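NS3-like protein (Alongshan virus, PDB 6M40) is the RNA helicase domain of a flavivirus NS3-like protein, which probably couples hydrolysis of ATP and other ribonucleoside triphosphates to RNA unwinding. Local coordinates at residues 48-59 / 85-96; 109-119 / 140-151. All blocks are in the same frame, centred on the assembly; numbering follows the deposited sequence.

Interaction 1 of 2, residues 48-59 / 85-96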
loop_
_atom_site.group_PDB
_atom_site.type_symbol
_atom_site.label_atom_id
_atom_site.label_comp_id
_atom_site.label_asym_id
_atom_site.label_seq_id
_atom_site.Cartn_x
_atom_site.Cartn_y
_atom_site.Cartn_z
ATOM N N ARG A 48 24.717 8.073 -5.440
ATOM C CA ARG A 48 23.422 7.844 -6.063
ATOM C C ARG A 48 22.336 7.955 -5.000
ATOM O O ARG A 48 22.584 7.704 -3.818
ATOM C CB ARG A 48 23.319 6.462 -6.726
ATOM C CG ARG A 48 24.370 6.168 -7.769
ATOM C CD ARG A 48 23.941 5.000 -8.652
ATOM N NE ARG A 48 24.824 4.832 -9.801
ATOM C CZ ARG A 48 24.588 4.010 -10.818
ATOM N NH1 ARG A 48 23.490 3.270 -10.843
ATOM N NH2 ARG A 48 25.454 3.933 -11.815
ATOM N N VAL A 49 21.128 8.315 -5.424
ATOM C CA VAL A 49 19.980 8.349 -4.525
ATOM C C VAL A 49 18.787 7.711 -5.219
ATOM O O VAL A 49 18.403 8.123 -6.318
ATOM C CB VAL A 49 19.617 9.775 -4.070
ATOM C CG1 VAL A 49 18.244 9.768 -3.408
ATOM C CG2 VAL A 49 20.670 10.310 -3.122
ATOM N N TYR A 50 18.188 6.728 -4.561
ATOM C CA TYR A 50 17.049 6.000 -5.098
ATOM C C TYR A 50 15.773 6.549 -4.488
ATOM O O TYR A 50 15.713 6.785 -3.280
ATOM C CB TYR A 50 17.193 4.504 -4.819
ATOM C CG TYR A 50 18.193 3.840 -5.736
ATOM C CD1 TYR A 50 19.563 3.904 -5.486
ATOM C CD2 TYR A 50 17.768 3.156 -6.861
ATOM C CE1 TYR A 50 20.475 3.295 -6.341
ATOM C CE2 TYR A 50 18.674 2.547 -7.719
ATOM C CZ TYR A 50 20.019 2.620 -7.452
ATOM O OH TYR A 50 20.897 2.012 -8.315
ATOM N N VAL A 51 14.773 6.788 -5.327
ATOM C CA VAL A 51 13.495 7.334 -4.890
ATOM C C VAL A 51 12.416 6.326 -5.240
ATOM O O VAL A 51 12.354 5.852 -6.380
ATOM C CB VAL A 51 13.210 8.701 -5.540
ATOM C CG1 VAL A 51 11.902 9.270 -5.001
ATOM C CG2 VAL A 51 14.364 9.670 -5.289
ATOM N N ALA A 52 11.564 6.001 -4.273
ATOM C CA ALA A 52 10.587 4.947 -4.482
ATOM C C ALA A 52 9.262 5.302 -3.824
ATOM O O ALA A 52 9.214 5.919 -2.753
ATOM C CB ALA A 52 11.069 3.596 -3.951
ATOM N N GLY A 53 8.189 4.886 -4.479
ATOM C CA GLY A 53 6.854 5.073 -3.976
ATOM C C GLY A 53 5.983 3.885 -4.308
ATOM O O GLY A 53 6.252 3.122 -5.238
ATOM N N PRO A 54 4.906 3.733 -3.577
ATOM C CA PRO A 54 4.139 2.483 -3.644
ATOM C C PRO A 54 3.706 2.104 -5.051
ATOM O O PRO A 54 4.190 1.109 -5.598
ATOM C CB PRO A 54 2.940 2.769 -2.732
ATOM C CG PRO A 54 2.819 4.276 -2.710
ATOM C CD PRO A 54 4.214 4.790 -2.812
ATOM N N THR A 55 2.807 2.867 -5.653
ATOM C CA THR A 55 2.322 2.567 -6.993
ATOM C C THR A 55 3.080 3.400 -8.026
ATOM O O THR A 55 3.851 4.302 -7.693
ATOM C CB THR A 55 0.809 2.800 -7.071
ATOM O OG1 THR A 55 0.354 2.622 -8.419
ATOM C CG2 THR A 55 0.449 4.183 -6.571
ATOM N N ARG A 56 2.877 3.064 -9.305
ATOM C CA ARG A 56 3.628 3.738 -10.362
ATOM C C ARG A 56 3.225 5.201 -10.501
ATOM O O ARG A 56 4.060 6.046 -10.850
ATOM C CB ARG A 56 3.439 3.018 -11.697
ATOM C CG ARG A 56 4.285 1.772 -11.851
ATOM C CD ARG A 56 4.519 1.410 -13.310
ATOM N NE ARG A 56 3.481 0.554 -13.880
ATOM C CZ ARG A 56 3.294 -0.720 -13.547
ATOM N NH1 ARG A 56 4.054 -1.287 -12.618
ATOM N NH2 ARG A 56 2.335 -1.425 -14.132
ATOM N N VAL A 57 1.959 5.521 -10.235
ATOM C CA VAL A 57 1.493 6.891 -10.427
ATOM C C VAL A 57 2.241 7.843 -9.503
ATOM O O VAL A 57 2.552 8.978 -9.880
ATOM C CB VAL A 57 -0.032 6.973 -10.226
ATOM C CG1 VAL A 57 -0.745 6.061 -11.220
ATOM C CG2 VAL A 57 -0.401 6.624 -8.799
ATOM N N VAL A 58 2.540 7.404 -8.279
ATOM C CA VAL A 58 3.366 8.225 -7.400
ATOM C C VAL A 58 4.786 8.299 -7.938
ATOM O O VAL A 58 5.451 9.336 -7.836
ATOM C CB VAL A 58 3.345 7.678 -5.961
ATOM C CG1 VAL A 58 4.292 8.483 -5.068
ATOM C CG2 VAL A 58 1.924 7.701 -5.395
ATOM N N ALA A 59 5.274 7.202 -8.517
ATOM C CA ALA A 59 6.613 7.209 -9.094
ATOM C C ALA A 59 6.696 8.200 -10.248
ATOM O O ALA A 59 7.689 8.924 -10.388
ATOM C CB ALA A 59 6.992 5.799 -9.547
ATOM N N LEU A 85 24.228 5.063 -17.737
ATOM C CA LEU A 85 24.456 5.155 -16.301
ATOM C C LEU A 85 23.490 6.191 -15.740
ATOM O O LEU A 85 22.720 6.787 -16.493
ATOM C CB LEU A 85 25.915 5.517 -16.005
ATOM C CG LEU A 85 26.477 4.998 -14.677
ATOM C CD1 LEU A 85 26.458 3.473 -14.603
ATOM C CD2 LEU A 85 27.894 5.521 -14.459
ATOM N N ALA A 86 23.522 6.403 -14.425
ATOM C CA ALA A 86 22.562 7.290 -13.778
ATOM C C ALA A 86 23.104 7.725 -12.422
ATOM O O ALA A 86 24.127 7.226 -11.951
ATOM C CB ALA A 86 21.200 6.606 -13.621
ATOM N N ARG A 87 22.391 8.669 -11.796
ATOM C CA ARG A 87 22.746 9.167 -10.467
ATOM C C ARG A 87 21.560 9.381 -9.535
ATOM O O ARG A 87 21.779 9.514 -8.328
ATOM C CB ARG A 87 23.515 10.491 -10.573
ATOM C CG ARG A 87 25.028 10.345 -10.545
ATOM C CD ARG A 87 25.710 11.567 -9.941
ATOM N NE ARG A 87 25.530 12.779 -10.738
ATOM C CZ ARG A 87 26.220 13.059 -11.839
ATOM N NH1 ARG A 87 27.129 12.209 -12.289
ATOM N NH2 ARG A 87 25.995 14.188 -12.494
ATOM N N VAL A 88 20.325 9.434 -10.029
ATOM C CA VAL A 88 19.131 9.507 -9.190
ATOM C C VAL A 88 18.077 8.651 -9.880
ATOM O O VAL A 88 17.609 9.003 -10.967
ATOM C CB VAL A 88 18.618 10.943 -8.992
ATOM C CG1 VAL A 88 17.140 10.927 -8.628
ATOM C CG2 VAL A 88 19.421 11.657 -7.913
ATOM N N VAL A 89 17.697 7.540 -9.256
ATOM C CA VAL A 89 16.713 6.621 -9.819
ATOM C C VAL A 89 15.407 6.780 -9.054
ATOM O O VAL A 89 15.410 6.865 -7.821
ATOM C CB VAL A 89 17.212 5.162 -9.761
ATOM C CG1 VAL A 89 16.224 4.228 -10.458
ATOM C CG2 VAL A 89 18.594 5.051 -10.372
ATOM N N VAL A 90 14.298 6.836 -9.777
ATOM C CA VAL A 90 12.977 6.784 -9.175
ATOM C C VAL A 90 12.290 5.527 -9.680
ATOM O O VAL A 90 12.364 5.200 -10.870
ATOM C CB VAL A 90 12.127 8.035 -9.491
ATOM C CG1 VAL A 90 12.793 9.286 -8.957
ATOM C CG2 VAL A 90 11.877 8.144 -10.977
ATOM N N THR A 91 11.609 4.837 -8.777
ATOM C CA THR A 91 10.916 3.605 -9.110
ATOM C C THR A 91 9.842 3.396 -8.048
ATOM O O THR A 91 9.476 4.335 -7.340
ATOM C CB THR A 91 11.928 2.452 -9.220
ATOM O OG1 THR A 91 11.244 1.194 -9.253
ATOM C CG2 THR A 91 12.930 2.476 -8.077
ATOM N N THR A 92 9.308 2.186 -7.966
ATOM C CA THR A 92 8.332 1.840 -6.943
ATOM C C THR A 92 9.010 1.057 -5.824
ATOM O O THR A 92 10.143 0.587 -5.961
ATOM C CB THR A 92 7.194 1.022 -7.550
ATOM O OG1 THR A 92 7.649 -0.317 -7.804
ATOM C CG2 THR A 92 6.752 1.648 -8.855
ATOM N N HIS A 93 8.305 0.931 -4.697
ATOM C CA HIS A 93 8.792 0.091 -3.607
ATOM C C HIS A 93 9.151 -1.292 -4.122
ATOM O O HIS A 93 10.294 -1.741 -4.013
ATOM C CB HIS A 93 7.738 -0.024 -2.507
ATOM C CG HIS A 93 7.513 1.245 -1.739
ATOM N ND1 HIS A 93 6.321 1.529 -1.112
ATOM C CD2 HIS A 93 8.337 2.287 -1.471
ATOM C CE1 HIS A 93 6.414 2.695 -0.500
ATOM N NE2 HIS A 93 7.628 3.176 -0.701
ATOM N N GLN A 94 8.162 -1.977 -4.692
ATOM C CA GLN A 94 8.355 -3.331 -5.188
ATOM C C GLN A 94 9.628 -3.450 -6.021
ATOM O O GLN A 94 10.549 -4.184 -5.649
ATOM C CB GLN A 94 7.125 -3.764 -5.987
ATOM C CG GLN A 94 6.798 -5.251 -5.848
ATOM C CD GLN A 94 5.349 -5.581 -6.162
ATOM O OE1 GLN A 94 4.479 -4.705 -6.203
ATOM N NE2 GLN A 94 5.084 -6.858 -6.382
ATOM N N THR A 95 9.717 -2.739 -7.145
ATOM C CA THR A 95 10.823 -3.063 -8.038
ATOM C C THR A 95 12.160 -2.502 -7.562
ATOM O O THR A 95 13.190 -2.851 -8.138
ATOM C CB THR A 95 10.578 -2.603 -9.490
ATOM O OG1 THR A 95 10.761 -1.190 -9.629
ATOM C CG2 THR A 95 9.194 -3.013 -9.975
ATOM N N LEU A 96 12.190 -1.661 -6.530
ATOM C CA LEU A 96 13.464 -1.386 -5.878
ATOM C C LEU A 96 13.899 -2.592 -5.054
ATOM O O LEU A 96 15.056 -3.022 -5.118
ATOM C CB LEU A 96 13.381 -0.158 -4.977
ATOM C CG LEU A 96 14.766 0.374 -4.547
ATOM C CD1 LEU A 96 14.602 1.570 -3.663
ATOM C CD2 LEU A 96 15.645 -0.640 -3.834
#
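Leu85 and Arg48 meet where two parallel neighbours, strands 48-53 and 88-92, enter the six-stranded sheet of the RecA-like P-loop NTPase domain. Leu85 lies beside the edge of the Arg48 guanidinium. Ala86 O sits 3.1 Å above one guanidinium face, and the poor angle at NE rules out a hydrogen bond there. From Arg87 onward the backbones pair in parallel register: Val49, Val51 and Gly53 donate to Arg87 O, Val89 O and Thr91 O, and their own carbonyls accept from Val89, Thr91 and His93 N. Val88 and Val90 share a sheet face with Val49 and Val51. On the other face, Val89 runs beside Tyr50, its CB 3.6 Å from Tyr50 CD2. With CG1 turned anti to its carbonyl carbon (chi1 -61°), Val90 brings that methyl to 3.5 Å from Val51 CB. Thr91 OG1 bonds to Met75 O of the edge strand 72-75. Thr92 caps helix 93-102, its OG1 accepting from Thr95 N at 3.3 Å in a nearly straight bond (177°); the CG2 methyl turns instead to the opening of helix 56-64, 3.9 Å from Arg56 CG. One face of the His93 ring lies over the Gly53-Pro54 link, and Gly53 CA makes a CH-pi contact 4.1 Å from the ring centroid, 20° off the normal. Three residues on, Leu96 CD1 closes on the Tyr50 face of the sheet, 4.1 Å from both Tyr50 CB and Ala52 CB.

Interaction 2 of 2, residues 109-119 / 140-151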
loop_
_atom_site.group_PDB
_atom_site.type_symbol
_atom_site.label_atom_id
_atom_site.label_comp_id
_atom_site.label_asym_id
_atom_site.label_seq_id
_atom_site.Cartn_x
_atom_site.Cartn_y
_atom_site.Cartn_z
ATOM N N LYS A 109 28.008 1.534 0.162
ATOM C CA LYS A 109 27.998 2.483 1.266
ATOM C C LYS A 109 27.724 3.909 0.801
ATOM O O LYS A 109 27.785 4.837 1.619
ATOM C CB LYS A 109 29.328 2.439 2.024
ATOM C CG LYS A 109 29.399 1.375 3.112
ATOM C CD LYS A 109 30.080 0.105 2.624
ATOM C CE LYS A 109 31.562 0.104 2.951
ATOM N NZ LYS A 109 32.302 -0.877 2.102
ATOM N N ASP A 110 27.403 4.099 -0.483
ATOM C CA ASP A 110 27.307 5.418 -1.094
ATOM C C ASP A 110 25.959 5.621 -1.769
ATOM O O ASP A 110 25.845 6.400 -2.718
ATOM C CB ASP A 110 28.439 5.626 -2.105
ATOM C CG ASP A 110 28.386 4.641 -3.273
ATOM O OD1 ASP A 110 27.915 3.500 -3.095
ATOM O OD2 ASP A 110 28.829 5.008 -4.380
ATOM N N VAL A 111 24.928 4.928 -1.295
ATOM C CA VAL A 111 23.592 5.010 -1.874
ATOM C C VAL A 111 22.623 5.420 -0.778
ATOM O O VAL A 111 22.428 4.681 0.199
ATOM C CB VAL A 111 23.147 3.685 -2.512
ATOM C CG1 VAL A 111 21.788 3.862 -3.164
ATOM C CG2 VAL A 111 24.169 3.202 -3.524
ATOM N N SER A 112 21.993 6.575 -0.959
ATOM C CA SER A 112 20.955 7.064 -0.063
ATOM C C SER A 112 19.590 6.838 -0.705
ATOM O O SER A 112 19.459 6.762 -1.930
ATOM C CB SER A 112 21.171 8.544 0.261
ATOM O OG SER A 112 22.272 8.695 1.132
ATOM N N TYR A 113 18.574 6.696 0.141
ATOM C CA TYR A 113 17.235 6.325 -0.297
ATOM C C TYR A 113 16.249 7.394 0.169
ATOM O O TYR A 113 16.493 8.090 1.156
ATOM C CB TYR A 113 16.883 4.908 0.220
ATOM C CG TYR A 113 17.960 3.873 -0.134
ATOM C CD1 TYR A 113 19.112 3.739 0.646
ATOM C CD2 TYR A 113 17.838 3.050 -1.256
ATOM C CE1 TYR A 113 20.105 2.815 0.325
ATOM C CE2 TYR A 113 18.837 2.116 -1.584
ATOM C CZ TYR A 113 19.960 2.010 -0.785
ATOM O OH TYR A 113 20.947 1.098 -1.087
ATOM N N VAL A 114 15.175 7.579 -0.599
ATOM C CA VAL A 114 14.043 8.418 -0.206
ATOM C C VAL A 114 12.786 7.600 -0.463
ATOM O O VAL A 114 12.489 7.267 -1.617
ATOM C CB VAL A 114 13.979 9.747 -0.989
ATOM C CG1 VAL A 114 12.617 10.393 -0.813
ATOM C CG2 VAL A 114 15.081 10.711 -0.546
ATOM N N LEU A 115 12.048 7.283 0.593
ATOM C CA LEU A 115 10.868 6.438 0.489
ATOM C C LEU A 115 9.622 7.234 0.840
ATOM O O LEU A 115 9.583 7.920 1.863
ATOM C CB LEU A 115 10.983 5.229 1.413
ATOM C CG LEU A 115 11.878 4.065 0.983
ATOM C CD1 LEU A 115 13.325 4.466 0.822
ATOM C CD2 LEU A 115 11.728 2.971 2.026
ATOM N N ASP A 116 8.610 7.131 -0.010
ATOM C CA ASP A 116 7.366 7.867 0.134
ATOM C C ASP A 116 6.233 6.884 0.370
ATOM O O ASP A 116 6.171 5.827 -0.265
ATOM C CB ASP A 116 7.082 8.714 -1.117
ATOM C CG ASP A 116 5.815 9.542 -1.006
ATOM O OD1 ASP A 116 5.333 9.770 0.115
ATOM O OD2 ASP A 116 5.297 9.959 -2.062
ATOM N N GLU A 117 5.340 7.234 1.292
ATOM C CA GLU A 117 4.208 6.376 1.644
ATOM C C GLU A 117 4.682 5.089 2.313
ATOM O O GLU A 117 4.194 3.994 2.018
ATOM C CB GLU A 117 3.358 6.059 0.417
ATOM C CG GLU A 117 2.792 7.273 -0.293
ATOM C CD GLU A 117 1.610 7.878 0.436
ATOM O OE1 GLU A 117 0.605 7.169 0.633
ATOM O OE2 GLU A 117 1.685 9.061 0.816
ATOM N N THR A 118 5.654 5.214 3.213
ATOM C CA THR A 118 6.176 4.045 3.909
ATOM C C THR A 118 5.089 3.289 4.665
ATOM O O THR A 118 5.333 2.159 5.113
ATOM C CB THR A 118 7.279 4.467 4.876
ATOM O OG1 THR A 118 7.762 5.765 4.514
ATOM C CG2 THR A 118 8.428 3.486 4.822
ATOM N N HIS A 119 3.898 3.877 4.792
ATOM C CA HIS A 119 2.802 3.352 5.594
ATOM C C HIS A 119 1.878 2.425 4.807
ATOM O O HIS A 119 0.754 2.153 5.255
ATOM C CB HIS A 119 1.982 4.513 6.158
ATOM C CG HIS A 119 1.491 5.455 5.100
ATOM N ND1 HIS A 119 1.922 6.759 5.007
ATOM C CD2 HIS A 119 0.641 5.265 4.062
ATOM C CE1 HIS A 119 1.337 7.340 3.975
ATOM N NE2 HIS A 119 0.558 6.453 3.385
ATOM N N LYS A 140 30.474 2.150 8.894
ATOM C CA LYS A 140 31.189 2.847 7.832
ATOM C C LYS A 140 30.252 3.389 6.760
ATOM O O LYS A 140 30.679 3.642 5.629
ATOM C CB LYS A 140 32.249 1.968 7.149
ATOM C CG LYS A 140 32.859 0.833 7.964
ATOM C CD LYS A 140 32.798 -0.451 7.131
ATOM C CE LYS A 140 33.645 -1.590 7.678
ATOM N NZ LYS A 140 33.464 -2.830 6.858
ATOM N N SER A 141 28.973 3.556 7.078
ATOM C CA SER A 141 28.028 4.055 6.090
ATOM C C SER A 141 28.287 5.521 5.776
ATOM O O SER A 141 28.655 6.308 6.653
ATOM C CB SER A 141 26.591 3.914 6.576
ATOM O OG SER A 141 25.765 4.804 5.846
ATOM N N LYS A 142 28.066 5.890 4.523
ATOM C CA LYS A 142 28.122 7.277 4.071
ATOM C C LYS A 142 26.894 7.593 3.227
ATOM O O LYS A 142 26.973 8.097 2.105
ATOM C CB LYS A 142 29.422 7.537 3.317
ATOM C CG LYS A 142 30.602 7.758 4.256
ATOM C CD LYS A 142 31.933 7.446 3.602
ATOM C CE LYS A 142 32.919 6.874 4.611
ATOM N NZ LYS A 142 33.904 5.971 3.957
ATOM N N ALA A 143 25.727 7.288 3.788
ATOM C CA ALA A 143 24.451 7.528 3.133
ATOM C C ALA A 143 23.378 7.621 4.210
ATOM O O ALA A 143 23.572 7.176 5.342
ATOM C CB ALA A 143 24.124 6.423 2.125
ATOM N N ALA A 144 22.245 8.209 3.842
ATOM C CA ALA A 144 21.116 8.372 4.744
ATOM C C ALA A 144 19.836 7.940 4.038
ATOM O O ALA A 144 19.812 7.736 2.817
ATOM C CB ALA A 144 20.989 9.828 5.220
ATOM N N CYS A 145 18.764 7.798 4.825
ATOM C CA CYS A 145 17.425 7.537 4.312
ATOM C C CYS A 145 16.492 8.648 4.776
ATOM O O CYS A 145 16.679 9.230 5.845
ATOM C CB CYS A 145 16.900 6.167 4.781
ATOM S SG CYS A 145 15.189 5.773 4.324
ATOM N N ILE A 146 15.476 8.930 3.969
ATOM C CA ILE A 146 14.419 9.855 4.339
ATOM C C ILE A 146 13.094 9.124 4.166
ATOM O O ILE A 146 12.672 8.849 3.035
ATOM C CB ILE A 146 14.455 11.144 3.512
ATOM C CG1 ILE A 146 15.730 11.928 3.835
ATOM C CG2 ILE A 146 13.226 11.999 3.806
ATOM C CD1 ILE A 146 15.885 13.204 3.065
ATOM N N GLU A 147 12.444 8.818 5.280
ATOM C CA GLU A 147 11.108 8.248 5.284
ATOM C C GLU A 147 10.070 9.356 5.395
ATOM O O GLU A 147 10.238 10.304 6.168
ATOM C CB GLU A 147 10.931 7.294 6.464
ATOM C CG GLU A 147 11.297 5.863 6.216
ATOM C CD GLU A 147 10.886 4.984 7.370
ATOM O OE1 GLU A 147 9.906 5.327 8.064
ATOM O OE2 GLU A 147 11.550 3.959 7.594
HETATM N N MSE A 148 8.986 9.218 4.642
HETATM C CA MSE A 148 7.891 10.173 4.730
HETATM C C MSE A 148 6.558 9.451 4.612
HETATM O O MSE A 148 6.315 8.698 3.679
HETATM C CB MSE A 148 8.011 11.272 3.666
HETATM C CG MSE A 148 8.686 10.843 2.368
HETATM SE SE MSE A 148 8.885 12.372 1.154
HETATM C CE MSE A 148 7.023 12.508 0.547
ATOM N N THR A 149 5.700 9.694 5.600
ATOM C CA THR A 149 4.439 8.983 5.741
ATOM C C THR A 149 3.394 9.912 6.338
ATOM O O THR A 149 3.710 10.964 6.897
ATOM C CB THR A 149 4.567 7.764 6.660
ATOM O OG1 THR A 149 5.143 8.193 7.900
ATOM C CG2 THR A 149 5.410 6.696 6.035
ATOM N N ALA A 150 2.137 9.476 6.262
ATOM C CA ALA A 150 1.030 10.133 6.945
ATOM C C ALA A 150 0.654 9.423 8.244
ATOM O O ALA A 150 -0.520 9.412 8.627
ATOM C CB ALA A 150 -0.181 10.220 6.016
ATOM N N THR A 151 1.630 8.831 8.930
ATOM C CA THR A 151 1.389 8.115 10.184
ATOM C C THR A 151 2.654 8.085 11.034
ATOM O O THR A 151 2.760 7.315 11.985
ATOM C CB THR A 151 0.933 6.669 9.945
ATOM O OG1 THR A 151 1.937 5.975 9.197
ATOM C CG2 THR A 151 -0.390 6.627 9.194
#
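Tyr113 and Leu115 exchange backbone bonds with the 144-148 region as strands 111-116 and 145-149 run side by side, their axes 4.8 Å apart and only 2° from parallel: Tyr113 and Leu115 N reach Ala144 and Ile146 O, Tyr113 and Leu115 O accept from Ile146 and Met148 N, and Glu117 N adds a bond to Met148 O. A side chain extends the pairing by one step, since Ser112 OG accepts from Ala144 N at 2.8 Å with a 162° angle; farther out, Lys142 N bonds to Lys109 O. Val114 and Ile146 point the same way, CG2 of the first 4.1 Å from CB of the second, whereas Leu115 CD1 meets Cys145 SG at 4.2 Å on the face that helix 123-136 packs against. Asp116 has its carboxylate anti to the backbone N (chi1 -178°), which sends it out to a salt bridge with Lys31; selenomethionine Met148, bent at chi3, crosses it obliquely and sets CE beside OD1. Thr118 stands at about a right angle to Glu147, CG2 3.8 Å from CD, while Glu147 OE2 is held by His133. Thr149 passes His119 head to tail, with its CB near the plane of the imidazole, at the ring edge by ND1. His119 NE2 donates a weak hydrogen bond to Glu117 OE1. The sequence Asp116-Glu117-Thr118-His119, beginning on the last residue of an inner strand, is the DExH box (motif II, Walker B) of superfamily 2 helicases, paired here with the Thr-Ala-Thr of motif III at 149-151.

Overall arrangement
Interactions 1 and 2 lie side by side in one parallel sheet, their centres about 12 Å apart, with strand 48-53 of the first directly flanking strand 111-116 of the second. The seam is stitched by backbone bonds: Val114 N probably donates to Tyr50 O (2.8 Å), and Tyr50 N to Ser112 O (2.9 Å). At the C-terminal ends of the strands, His93 NE2 packs 3.1 Å from Asp116 O, bringing the start of helix 93-102 up to the DExH box. That edge carries the probable ATP site: Lys31 belongs to the P-loop sequence Gly-Ala-Gly-Lys-Thr, beside the DExH box, and helix 290-297 reaches Glu117 and His119 through Gln295, in a sequence matching helicase motif VI.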